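Local atomic coordinates of DUTPase (Staphylococcus phage 11, PDB entry 4GV8), a protein that hydrolyses dUTP to dUMP and pyrophosphate as a trimeric phage dUTPase and probably has a second, moonlighting role. Residues Pro17-Asn20 / Gly26-Ile29; Leu88-Lys93 / Asp132-Leu137. All coordinates share one frame; numbering follows the deposited sequence.

Contact 1 of 2, residues Pro17-Asn20 / Gly26-Ile29. With DUP (2'-deoxyuridine 5'-alpha,beta-imido-triphosphate), chain L.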
loop_
_atom_site.group_PDB
_atom_site.type_symbol
_atom_site.label_atom_id
_atom_site.label_comp_id
_atom_site.label_asym_id
_atom_site.label_seq_id
_atom_site.Cartn_x
_atom_site.Cartn_y
_atom_site.Cartn_z
ATOM N N PRO B 17 20.508 0.400 8.854
ATOM C CA PRO B 17 19.330 -0.478 8.922
ATOM C C PRO B 17 19.632 -1.831 9.583
ATOM O O PRO B 17 20.781 -2.238 9.707
ATOM C CB PRO B 17 18.976 -0.699 7.464
ATOM C CG PRO B 17 19.489 0.526 6.782
ATOM C CD PRO B 17 20.769 0.867 7.476
ATOM N N GLU B 18 18.584 -2.522 9.991
ATOM C CA GLU B 18 18.717 -3.622 10.942
ATOM C C GLU B 18 17.661 -4.684 10.707
ATOM O O GLU B 18 16.466 -4.392 10.722
ATOM C CB GLU B 18 18.493 -3.045 12.331
ATOM C CG GLU B 18 19.360 -3.590 13.432
ATOM C CD GLU B 18 18.959 -2.970 14.755
ATOM O OE1 GLU B 18 17.739 -2.726 14.969
ATOM O OE2 GLU B 18 19.864 -2.713 15.574
ATOM N N ARG B 19 18.104 -5.919 10.543
ATOM C CA ARG B 19 17.213 -7.081 10.431
ATOM C C ARG B 19 16.936 -7.707 11.767
ATOM O O ARG B 19 17.884 -8.177 12.446
ATOM C CB ARG B 19 17.866 -8.147 9.601
ATOM C CG ARG B 19 18.060 -7.686 8.205
ATOM C CD ARG B 19 18.700 -8.784 7.420
ATOM N NE ARG B 19 17.819 -9.920 7.317
ATOM C CZ ARG B 19 18.201 -11.104 6.846
ATOM N NH1 ARG B 19 19.457 -11.311 6.421
ATOM N NH2 ARG B 19 17.322 -12.100 6.805
ATOM N N ASN B 20 15.642 -7.767 12.095
ATOM C CA ASN B 20 15.157 -8.271 13.386
ATOM C C ASN B 20 15.642 -9.737 13.617
ATOM O O ASN B 20 16.357 -10.005 14.586
ATOM C CB ASN B 20 13.617 -8.054 13.463
ATOM C CG ASN B 20 12.976 -8.459 14.809
ATOM O OD1 ASN B 20 13.614 -9.032 15.692
ATOM N ND2 ASN B 20 11.667 -8.175 14.943
ATOM N N GLY B 26 12.579 -7.896 5.988
ATOM C CA GLY B 26 12.945 -6.491 5.987
ATOM C C GLY B 26 14.109 -6.109 6.903
ATOM O O GLY B 26 14.318 -6.706 7.997
ATOM N N TYR B 27 14.821 -5.082 6.427
ATOM C CA TYR B 27 15.753 -4.277 7.231
ATOM C C TYR B 27 14.952 -3.083 7.766
ATOM O O TYR B 27 14.360 -2.299 7.008
ATOM C CB TYR B 27 16.949 -3.782 6.419
ATOM C CG TYR B 27 17.613 -4.871 5.629
ATOM C CD1 TYR B 27 18.798 -5.425 6.078
ATOM C CD2 TYR B 27 17.036 -5.373 4.461
ATOM C CE1 TYR B 27 19.410 -6.427 5.388
ATOM C CE2 TYR B 27 17.640 -6.401 3.753
ATOM C CZ TYR B 27 18.850 -6.898 4.208
ATOM O OH TYR B 27 19.466 -7.923 3.551
ATOM N N ASP B 28 14.895 -3.001 9.089
ATOM C CA ASP B 28 14.257 -1.908 9.765
ATOM C C ASP B 28 15.043 -0.636 9.556
ATOM O O ASP B 28 16.261 -0.611 9.542
ATOM C CB ASP B 28 14.045 -2.238 11.230
ATOM C CG ASP B 28 12.933 -3.262 11.439
ATOM O OD1 ASP B 28 11.871 -3.196 10.747
ATOM O OD2 ASP B 28 13.104 -4.102 12.330
ATOM N N ILE B 29 14.285 0.418 9.320
ATOM C CA ILE B 29 14.796 1.696 8.893
ATOM C C ILE B 29 14.406 2.714 9.974
ATOM O O ILE B 29 13.257 2.707 10.455
ATOM C CB ILE B 29 14.172 2.120 7.544
ATOM C CG1 ILE B 29 14.536 1.153 6.428
ATOM C CG2 ILE B 29 14.631 3.508 7.172
ATOM C CD1 ILE B 29 15.969 1.350 5.914
HETATM O O4 DUP L . -0.743 -7.055 8.363
HETATM C C4 DUP L . 0.062 -7.925 8.987
HETATM C C5 DUP L . 1.426 -7.685 9.107
HETATM C C6 DUP L . 2.244 -8.607 9.780
HETATM N N3 DUP L . -0.444 -9.050 9.511
HETATM C C2 DUP L . 0.368 -9.928 10.196
HETATM O O2 DUP L . -0.198 -11.055 10.711
HETATM N N1 DUP L . 1.702 -9.700 10.349
HETATM C "C1'" DUP L . 2.566 -10.638 11.092
HETATM C "C2'" DUP L . 3.458 -11.398 10.135
HETATM C "C3'" DUP L . 4.821 -10.745 10.287
HETATM O "O3'" DUP L . 5.844 -11.717 10.045
HETATM O "O4'" DUP L . 3.391 -9.869 12.001
HETATM C "C4'" DUP L . 4.791 -10.133 11.710
HETATM C "C5'" DUP L . 5.618 -8.864 11.895
HETATM O "O5'" DUP L . 5.485 -7.921 10.812
HETATM P PA DUP L . 6.323 -6.534 10.915
HETATM O O1A DUP L . 5.723 -5.659 9.836
HETATM O O2A DUP L . 7.800 -6.746 10.934
HETATM N N3A DUP L . 5.791 -5.934 12.401
HETATM P PB DUP L . 6.707 -5.175 13.604
HETATM O O1B DUP L . 8.023 -4.767 12.953
HETATM O O2B DUP L . 5.862 -4.058 14.199
HETATM O O3B DUP L . 6.980 -6.356 14.714
HETATM P PG DUP L . 8.200 -7.474 14.870
HETATM O O2G DUP L . 9.103 -7.473 13.627
HETATM O O1G DUP L . 8.840 -6.793 16.012
HETATM O O3G DUP L . 7.409 -8.717 15.138
HETATM O O HOH W 1 11.013 -5.468 13.255
HETATM O O HOH W 2 13.050 -6.514 10.437
#
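Glu18 and Asp28 form an antiparallel hydrogen-bonded pair with their CA atoms 4.9 Å apart, while the touching backbones run 132° apart from end to end, well short of strictly antiparallel. Glu18 N donates to Asp28 O at 3.0 Å, meeting a lone pair in the carbonyl plane. The return bond from Asp28 N to Glu18 O is shorter, 2.7 Å, but its donor stands above the carbonyl plane, 43° out of it. This is the one firm bridge of a beta hairpin made by strands 18-19 and 26-30, in which 18-19 is the outermost strand of the sheet within this chain. Beside the pair the CA of Pro17 makes a CH...O contact with Asp28 O.

On the apolar flank Pro17 and Ile29 lie side by side, the ring atom CG of Pro17 being 3.7 Å from CD1 of Ile29. Pro17 CB also packs against Tyr27 CB. The hydroxyl of Tyr27 is hydrogen-bonded to Pro145 O of the second subunit, and Leu147 of that subunit packs on both Pro17 and Tyr27, which places this flank at the trimer interface.

On the other side the chemistry is polar. Asn20 holds CG anti to its backbone nitrogen (chi1 -176°), which carries the amide out to the nucleotide, where ND2 donates to the gamma-phosphate oxygen O2G of DUP chain L at 3.0 Å. The same nitrogen donates to a water that gives a hydrogen to Asp28 OD2, 2.7 Å from that water. A second water donates to Gly26 O at 2.8 Å and, weakly, to Asp28 OD2. A magnesium ion lies about 4 Å from the Asp28 side chain. Asn20 ND2 thus links the hairpin edge directly to the gamma-phosphate and, through water, to Asp28.

Contact 2 of 2, residues Leu88-Lys93 / Asp132-Leu137. With DUP (2'-deoxyuridine 5'-alpha,beta-imido-triphosphate), chain J; DUP (2'-deoxyuridine 5'-alpha,beta-imido-triphosphate), chain L.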
loop_
_atom_site.group_PDB
_atom_site.type_symbol
_atom_site.label_atom_id
_atom_site.label_comp_id
_atom_site.label_asym_id
_atom_site.label_seq_id
_atom_site.Cartn_x
_atom_site.Cartn_y
_atom_site.Cartn_z
ATOM N N LEU B 88 16.924 8.091 1.345
ATOM C CA LEU B 88 15.673 7.366 1.362
ATOM C C LEU B 88 14.748 8.202 2.247
ATOM O O LEU B 88 15.054 8.473 3.440
ATOM C CB LEU B 88 15.877 5.945 1.909
ATOM C CG LEU B 88 16.725 4.865 1.151
ATOM C CD1 LEU B 88 16.619 3.508 1.889
ATOM C CD2 LEU B 88 16.318 4.768 -0.313
ATOM N N GLY B 89 13.653 8.663 1.634
ATOM C CA GLY B 89 12.592 9.354 2.352
ATOM C C GLY B 89 11.357 8.464 2.612
ATOM O O GLY B 89 10.864 7.750 1.706
ATOM N N ILE B 90 10.870 8.512 3.865
ATOM C CA ILE B 90 9.651 7.833 4.299
ATOM C C ILE B 90 8.401 8.761 4.129
ATOM O O ILE B 90 8.253 9.781 4.821
ATOM C CB ILE B 90 9.773 7.370 5.766
ATOM C CG1 ILE B 90 10.873 6.279 5.927
ATOM C CG2 ILE B 90 8.430 6.821 6.279
ATOM C CD1 ILE B 90 11.327 5.983 7.367
ATOM N N ASN B 91 7.544 8.367 3.190
ATOM C CA ASN B 91 6.366 9.082 2.722
ATOM C C ASN B 91 5.172 8.792 3.652
ATOM O O ASN B 91 4.528 7.748 3.523
ATOM C CB ASN B 91 6.090 8.583 1.294
ATOM C CG ASN B 91 5.105 9.442 0.501
ATOM O OD1 ASN B 91 4.494 10.391 1.011
ATOM N ND2 ASN B 91 4.945 9.089 -0.786
ATOM N N ILE B 92 4.881 9.741 4.553
ATOM C CA ILE B 92 3.982 9.576 5.728
ATOM C C ILE B 92 2.861 10.609 5.744
ATOM O O ILE B 92 3.009 11.682 5.175
ATOM C CB ILE B 92 4.800 9.540 7.037
ATOM C CG1 ILE B 92 4.139 8.652 8.080
ATOM C CG2 ILE B 92 5.146 10.924 7.610
ATOM C CD1 ILE B 92 5.128 8.249 9.143
ATOM N N LYS B 93 1.700 10.204 6.283
ATOM C CA LYS B 93 0.555 11.037 6.582
ATOM C C LYS B 93 0.051 10.634 7.986
ATOM O O LYS B 93 0.015 9.439 8.335
ATOM C CB LYS B 93 -0.577 10.810 5.574
ATOM C CG LYS B 93 -1.835 11.587 5.934
ATOM C CD LYS B 93 -2.858 11.553 4.834
ATOM C CE LYS B 93 -4.077 12.383 5.200
ATOM N NZ LYS B 93 -5.271 12.209 4.325
ATOM N N ASP B 132 13.628 6.669 15.838
ATOM C CA ASP B 132 12.439 5.792 15.739
ATOM C C ASP B 132 12.571 4.794 14.603
ATOM O O ASP B 132 12.962 5.159 13.480
ATOM C CB ASP B 132 11.125 6.586 15.538
ATOM C CG ASP B 132 10.648 7.274 16.805
ATOM O OD1 ASP B 132 11.154 6.941 17.887
ATOM O OD2 ASP B 132 9.766 8.161 16.722
ATOM N N LYS B 133 12.260 3.543 14.921
ATOM C CA LYS B 133 12.213 2.425 13.950
ATOM C C LYS B 133 10.826 2.473 13.244
ATOM O O LYS B 133 9.840 1.856 13.672
ATOM C CB LYS B 133 12.428 1.108 14.667
ATOM C CG LYS B 133 12.782 -0.041 13.731
ATOM C CD LYS B 133 12.715 -1.382 14.432
ATOM C CE LYS B 133 13.964 -1.673 15.220
ATOM N NZ LYS B 133 13.634 -2.800 16.151
ATOM N N LEU B 134 10.772 3.320 12.215
ATOM C CA LEU B 134 9.538 3.823 11.632
ATOM C C LEU B 134 9.019 3.014 10.418
ATOM O O LEU B 134 7.818 2.983 10.155
ATOM C CB LEU B 134 9.775 5.285 11.201
ATOM C CG LEU B 134 8.607 6.037 10.577
ATOM C CD1 LEU B 134 7.431 6.047 11.540
ATOM C CD2 LEU B 134 8.950 7.464 10.128
ATOM N N ALA B 135 9.931 2.417 9.664
ATOM C CA ALA B 135 9.614 1.626 8.432
ATOM C C ALA B 135 10.580 0.464 8.281
ATOM O O ALA B 135 11.481 0.257 9.117
ATOM C CB ALA B 135 9.667 2.514 7.168
ATOM N N GLN B 136 10.399 -0.299 7.205
ATOM C CA GLN B 136 11.311 -1.385 6.823
ATOM C C GLN B 136 11.487 -1.430 5.325
ATOM O O GLN B 136 10.696 -0.878 4.569
ATOM C CB GLN B 136 10.890 -2.756 7.353
ATOM C CG GLN B 136 9.599 -3.292 6.754
ATOM C CD GLN B 136 9.015 -4.461 7.532
ATOM O OE1 GLN B 136 7.796 -4.531 7.797
ATOM N NE2 GLN B 136 9.868 -5.363 7.908
ATOM N N LEU B 137 12.587 -2.051 4.920
ATOM C CA LEU B 137 13.038 -2.118 3.521
ATOM C C LEU B 137 13.161 -3.590 3.129
ATOM O O LEU B 137 13.977 -4.346 3.688
ATOM C CB LEU B 137 14.421 -1.423 3.346
ATOM C CG LEU B 137 14.945 -1.393 1.893
ATOM C CD1 LEU B 137 14.081 -0.482 0.980
ATOM C CD2 LEU B 137 16.458 -1.090 1.849
HETATM O O4 DUP J . 8.754 6.483 -0.573
HETATM C C4 DUP J . 9.804 6.745 -1.395
HETATM C C5 DUP J . 9.713 6.552 -2.763
HETATM C C6 DUP J . 10.782 6.798 -3.554
HETATM N N3 DUP J . 11.000 7.112 -0.906
HETATM C C2 DUP J . 12.038 7.422 -1.717
HETATM O O2 DUP J . 13.154 7.882 -1.146
HETATM N N1 DUP J . 11.945 7.265 -3.053
HETATM C "C1'" DUP J . 13.067 7.546 -3.957
HETATM C "C2'" DUP J . 13.722 6.254 -4.456
HETATM C "C3'" DUP J . 13.219 6.113 -5.892
HETATM O "O3'" DUP J . 14.133 5.369 -6.694
HETATM O "O4'" DUP J . 12.606 8.249 -5.151
HETATM C "C4'" DUP J . 12.971 7.547 -6.360
HETATM C "C5'" DUP J . 11.902 7.674 -7.445
HETATM O "O5'" DUP J . 10.660 7.003 -7.110
HETATM P PA DUP J . 9.358 7.287 -7.977
HETATM O O1A DUP J . 9.717 6.831 -9.362
HETATM O O2A DUP J . 8.282 6.535 -7.120
HETATM N N3A DUP J . 9.002 8.951 -7.936
HETATM P PB DUP J . 8.660 9.860 -9.335
HETATM O O1B DUP J . 8.311 8.928 -10.489
HETATM O O2B DUP J . 7.600 10.884 -8.909
HETATM O O3B DUP J . 10.131 10.594 -9.565
HETATM P PG DUP J . 11.198 10.321 -10.769
HETATM O O2G DUP J . 10.772 11.280 -11.846
HETATM O O1G DUP J . 11.090 8.841 -11.165
HETATM O O3G DUP J . 12.555 10.553 -10.143
HETATM O O4 DUP L . -0.743 -7.055 8.363
HETATM C C4 DUP L . 0.062 -7.925 8.987
HETATM C C5 DUP L . 1.426 -7.685 9.107
HETATM C C6 DUP L . 2.244 -8.607 9.780
HETATM N N3 DUP L . -0.444 -9.050 9.511
HETATM C C2 DUP L . 0.368 -9.928 10.196
HETATM O O2 DUP L . -0.198 -11.055 10.711
HETATM N N1 DUP L . 1.702 -9.700 10.349
HETATM C "C1'" DUP L . 2.566 -10.638 11.092
HETATM C "C2'" DUP L . 3.458 -11.398 10.135
HETATM C "C3'" DUP L . 4.821 -10.745 10.287
HETATM O "O3'" DUP L . 5.844 -11.717 10.045
HETATM O "O4'" DUP L . 3.391 -9.869 12.001
HETATM C "C4'" DUP L . 4.791 -10.133 11.710
HETATM C "C5'" DUP L . 5.618 -8.864 11.895
HETATM O "O5'" DUP L . 5.485 -7.921 10.812
HETATM P PA DUP L . 6.323 -6.534 10.915
HETATM O O1A DUP L . 5.723 -5.659 9.836
HETATM O O2A DUP L . 7.800 -6.746 10.934
HETATM N N3A DUP L . 5.791 -5.934 12.401
HETATM P PB DUP L . 6.707 -5.175 13.604
HETATM O O1B DUP L . 8.023 -4.767 12.953
HETATM O O2B DUP L . 5.862 -4.058 14.199
HETATM O O3B DUP L . 6.980 -6.356 14.714
HETATM P PG DUP L . 8.200 -7.474 14.870
HETATM O O2G DUP L . 9.103 -7.473 13.627
HETATM O O1G DUP L . 8.840 -6.793 16.012
HETATM O O3G DUP L . 7.409 -8.717 15.138
#
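The hydrophobic core of the jelly roll is where strands 89-93 and 133-137 meet, their axes approaching to 8.8 Å at 119° between N-to-C directions. That separation, with no hydrogen bond across it, identifies side-chain packing. Ile90 and Leu134 cross at a slant, CD1 of Ile90 lying 3.9 Å from CD2 of Leu134. The same Ile90 methyl reaches CB of Ala135, also at 3.9 Å, so that one branch end touches two successive residues. Ile92 meets Leu134 tip to tip, its CD1 lying 4.0 Å from CD1 of Leu134. With chi1 at -179° and chi2 at 58°, Leu134 turns CD1 to Ile92, while CD2 lies against Ile90 and also reaches Ile92 CD1.

Two successive residues can face the core because Leu134 and Ala135 form a classic beta bulge opposite Ile29, whose first residue, Leu134, also ends an inverse gamma turn centred on Lys133. Ile45 of strand 42-46 packs on Ile90, Ile92 and Leu134, and Ile75 of strand 73-80 on both isoleucines.

Strand 89-93 also has a role in base recognition. Gly89 N donates to the uracil O2 of DUP chain J at 2.9 Å, and uracil N3 of that nucleotide donates back to Gly89 O at 2.7 Å. The Gln136 side chain borders the alpha-phosphate of a different nucleotide, DUP chain L.

In the fold
Contact 1, a beta hairpin near the N-terminus, closes before contact 2 opens, and their centres lie 11 Å apart. Strands 26-30 and 133-141 are neighbours in one antiparallel sheet, and this seam joins the contacts directly: probable hydrogen bonds run from Leu137 N to Tyr27 O and from Ile29 N to Ala135 O, both 2.8 Å. Contact 2 lies only 2 Å from the chain centre, contact 1 about 12 Å. Both touch DUP chain L, at its phosphates, whereas segment 88-93 faces the base of another, DUP chain J. DUP chain L is also hydrogen-bonded to Gly89 O and Asp81 of the second subunit, so its site is shared between subunits of the trimer.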